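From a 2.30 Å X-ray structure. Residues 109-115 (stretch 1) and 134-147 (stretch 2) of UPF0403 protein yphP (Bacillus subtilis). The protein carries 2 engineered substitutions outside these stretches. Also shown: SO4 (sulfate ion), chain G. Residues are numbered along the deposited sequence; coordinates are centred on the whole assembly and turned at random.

Stretch 1 (109-115) SMALLKG
Stretch 2 (134-147) EIMKNLTAAFDAHC

Residues 109-114 form an extended strand and residues 134-146 a helix that begins earlier in the chain. The two run nearly parallel, their N-to-C directions 6° apart and their axes 10.1 Å apart at closest approach. In register, Leu 112 CA lies 7.7 Å from Ala 142 CA, and Lys 114 CA 8.0 Å from His 146 CA. No hydrogen bond links the stretches; packing of largely apolar side chains buries 307 Å² in total. Met 110, Leu 112, Ile 135, Leu 139, Ala 142 and Phe 143 are buried, as suits apolar side chains.

Strand alternation directs Met 110, Leu 112 and Lys 114 toward the helix, whereas Ala 111 points away. Leu 112 (phi/psi -94/121) contributes most. Its chi angles, -140° and -149°, lie between the usual wells. CD1 lies 3.7 Å from His 146 CB, 3.7 Å from Ala 142 O and 4.2 Å from Ala 142 CB; both methyls come near Cys 147 SG, CD2 at 4.2 Å and CD1 at 4.3 Å. Leu 112 CG meets the edge of the Phe 143 ring, 4.3 Å from CE2. The small methyl of Ala 142 suits this close passage of the backbones.

One step earlier on this side of the strand, Met 110 (-141/142; chi1 m, chi2 t, chi3 -96°) extends its flexible thioether to the preceding part of the helix. Its CE lies 4.0 Å from Ile 135 CG2, and its SD 4.0 Å from Leu 139 CD1. Leu 139 (m, t) leaves the helix sideways, but its end comes nearer the strand.

His 146 (chi1 m, chi2 -73°) lies at the more open end. Its CB packs against Leu 112, while its NE2 donates a 2.8 Å hydrogen bond to sulfate O4. Lys 114 (chi1 t) adds a looser approach, with NZ 4.0 Å from His 146 O.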

# COMPACT_ATOMS: atom_id res chain seq x y z
N SER A 109 -27.34 4.70 9.67
CA SER A 109 -28.77 4.89 9.83
C SER A 109 -29.14 4.44 11.23
O SER A 109 -28.32 3.86 11.93
CB SER A 109 -29.56 4.15 8.73
OG SER A 109 -29.29 2.76 8.74
N MET A 110 -30.37 4.72 11.66
CA MET A 110 -30.78 4.37 13.01
C MET A 110 -32.22 3.86 13.03
O MET A 110 -33.07 4.36 12.30
CB MET A 110 -30.62 5.58 13.93
CG MET A 110 -29.17 6.07 14.09
SD MET A 110 -29.01 7.51 15.18
CE MET A 110 -29.01 8.82 13.97
N ALA A 111 -32.49 2.86 13.87
CA ALA A 111 -33.85 2.44 14.10
C ALA A 111 -34.19 2.39 15.58
O ALA A 111 -33.40 1.90 16.40
CB ALA A 111 -34.14 1.08 13.44
N LEU A 112 -35.36 2.93 15.91
CA LEU A 112 -35.99 2.76 17.21
C LEU A 112 -36.95 1.57 17.10
O LEU A 112 -37.86 1.57 16.26
CB LEU A 112 -36.78 4.01 17.59
CG LEU A 112 -36.75 4.50 19.05
CD1 LEU A 112 -38.06 5.19 19.42
CD2 LEU A 112 -36.45 3.39 20.03
N LEU A 113 -36.72 0.55 17.92
CA LEU A 113 -37.57 -0.64 17.95
C LEU A 113 -38.49 -0.67 19.16
O LEU A 113 -38.15 -0.14 20.21
CB LEU A 113 -36.71 -1.90 18.04
CG LEU A 113 -36.03 -2.48 16.80
CD1 LEU A 113 -35.78 -1.43 15.74
CD2 LEU A 113 -34.74 -3.15 17.24
N LYS A 114 -39.64 -1.30 18.99
CA LYS A 114 -40.44 -1.78 20.11
C LYS A 114 -40.48 -3.28 19.87
O LYS A 114 -40.91 -3.72 18.80
CB LYS A 114 -41.85 -1.19 20.07
CG LYS A 114 -42.81 -1.74 21.11
CD LYS A 114 -43.04 -0.78 22.27
CE LYS A 114 -41.88 -0.80 23.27
NZ LYS A 114 -42.11 0.10 24.44
N GLY A 115 -40.00 -4.06 20.84
CA GLY A 115 -39.69 -5.46 20.57
C GLY A 115 -38.69 -5.51 19.42
O GLY A 115 -37.64 -4.85 19.47
N GLU A 134 -30.59 19.16 14.72
CA GLU A 134 -31.72 18.60 13.99
C GLU A 134 -31.84 17.11 14.28
O GLU A 134 -32.92 16.59 14.53
CB GLU A 134 -31.59 18.81 12.48
CG GLU A 134 -31.59 20.28 12.01
CD GLU A 134 -31.33 20.42 10.51
OE1 GLU A 134 -31.49 19.43 9.76
OE2 GLU A 134 -30.95 21.53 10.07
N ILE A 135 -30.71 16.41 14.22
CA ILE A 135 -30.73 14.96 14.33
C ILE A 135 -31.07 14.51 15.75
O ILE A 135 -31.81 13.56 15.93
CB ILE A 135 -29.42 14.34 13.84
CG1 ILE A 135 -29.03 14.96 12.50
CG2 ILE A 135 -29.55 12.82 13.71
CD1 ILE A 135 -27.93 14.22 11.78
N MET A 136 -30.52 15.19 16.75
CA MET A 136 -30.82 14.84 18.13
C MET A 136 -32.29 15.12 18.46
O MET A 136 -32.92 14.35 19.18
CB MET A 136 -29.88 15.56 19.09
CG MET A 136 -28.87 14.65 19.77
SD MET A 136 -27.83 15.59 20.88
CE MET A 136 -27.32 16.85 19.73
N LYS A 137 -32.81 16.22 17.93
CA LYS A 137 -34.22 16.56 18.08
C LYS A 137 -35.08 15.47 17.44
O LYS A 137 -36.17 15.16 17.91
CB LYS A 137 -34.51 17.92 17.44
CG LYS A 137 -35.94 18.42 17.63
N ASN A 138 -34.57 14.91 16.35
CA ASN A 138 -35.22 13.80 15.67
C ASN A 138 -35.30 12.61 16.61
O ASN A 138 -36.38 12.07 16.86
CB ASN A 138 -34.45 13.44 14.40
CG ASN A 138 -35.15 12.39 13.55
OD1 ASN A 138 -35.96 11.61 14.05
ND2 ASN A 138 -34.83 12.36 12.26
N LEU A 139 -34.15 12.20 17.14
CA LEU A 139 -34.08 11.07 18.06
C LEU A 139 -34.93 11.28 19.31
O LEU A 139 -35.71 10.41 19.69
CB LEU A 139 -32.63 10.82 18.49
CG LEU A 139 -31.78 9.99 17.54
CD1 LEU A 139 -30.31 10.06 17.91
CD2 LEU A 139 -32.26 8.55 17.56
N THR A 140 -34.76 12.44 19.95
CA THR A 140 -35.41 12.68 21.23
C THR A 140 -36.93 12.77 21.13
O THR A 140 -37.65 12.31 22.01
CB THR A 140 -34.84 13.94 21.95
OG1 THR A 140 -35.05 15.10 21.14
CG2 THR A 140 -33.36 13.78 22.22
N ALA A 141 -37.41 13.37 20.04
CA ALA A 141 -38.84 13.42 19.78
C ALA A 141 -39.39 12.02 19.58
O ALA A 141 -40.54 11.73 19.94
CB ALA A 141 -39.14 14.28 18.56
N ALA A 142 -38.57 11.14 19.01
CA ALA A 142 -38.92 9.74 18.86
C ALA A 142 -38.90 9.04 20.22
O ALA A 142 -39.81 8.28 20.53
CB ALA A 142 -37.98 9.04 17.87
N PHE A 143 -37.87 9.29 21.03
CA PHE A 143 -37.81 8.72 22.38
C PHE A 143 -39.05 9.10 23.18
O PHE A 143 -39.63 8.29 23.89
CB PHE A 143 -36.57 9.17 23.15
CG PHE A 143 -35.27 8.68 22.56
CD1 PHE A 143 -34.06 9.22 22.99
CD2 PHE A 143 -35.26 7.71 21.57
CE1 PHE A 143 -32.86 8.78 22.46
CE2 PHE A 143 -34.06 7.26 21.03
CZ PHE A 143 -32.86 7.80 21.48
N ASP A 144 -39.45 10.36 23.06
CA ASP A 144 -40.61 10.84 23.80
C ASP A 144 -41.90 10.21 23.29
O ASP A 144 -42.81 9.94 24.06
CB ASP A 144 -40.66 12.37 23.74
CG ASP A 144 -39.47 13.01 24.47
OD1 ASP A 144 -38.79 12.30 25.24
OD2 ASP A 144 -39.23 14.23 24.27
N ALA A 145 -41.97 9.96 21.99
CA ALA A 145 -43.16 9.37 21.42
C ALA A 145 -43.30 7.90 21.80
O ALA A 145 -44.41 7.39 21.93
CB ALA A 145 -43.15 9.52 19.90
N HIS A 146 -42.17 7.21 22.00
CA HIS A 146 -42.20 5.75 22.08
C HIS A 146 -41.61 5.14 23.34
O HIS A 146 -41.99 4.03 23.73
CB HIS A 146 -41.51 5.15 20.85
CG HIS A 146 -42.20 5.51 19.58
ND1 HIS A 146 -43.40 4.95 19.20
CD2 HIS A 146 -41.88 6.39 18.60
CE1 HIS A 146 -43.78 5.46 18.05
NE2 HIS A 146 -42.88 6.33 17.66
N CYS A 147 -40.69 5.84 23.98
CA CYS A 147 -39.98 5.29 25.13
C CYS A 147 -40.68 5.66 26.42
O CYS A 147 -41.75 6.27 26.40
CB CYS A 147 -38.53 5.76 25.14
SG CYS A 147 -37.61 5.26 23.66
OXT CYS A 147 -40.19 5.36 27.52
S SO4 G . -42.83 8.57 14.42
O1 SO4 G . -42.30 7.91 13.23
O2 SO4 G . -42.67 10.01 14.24
O3 SO4 G . -44.25 8.26 14.59
O4 SO4 G . -42.10 8.10 15.60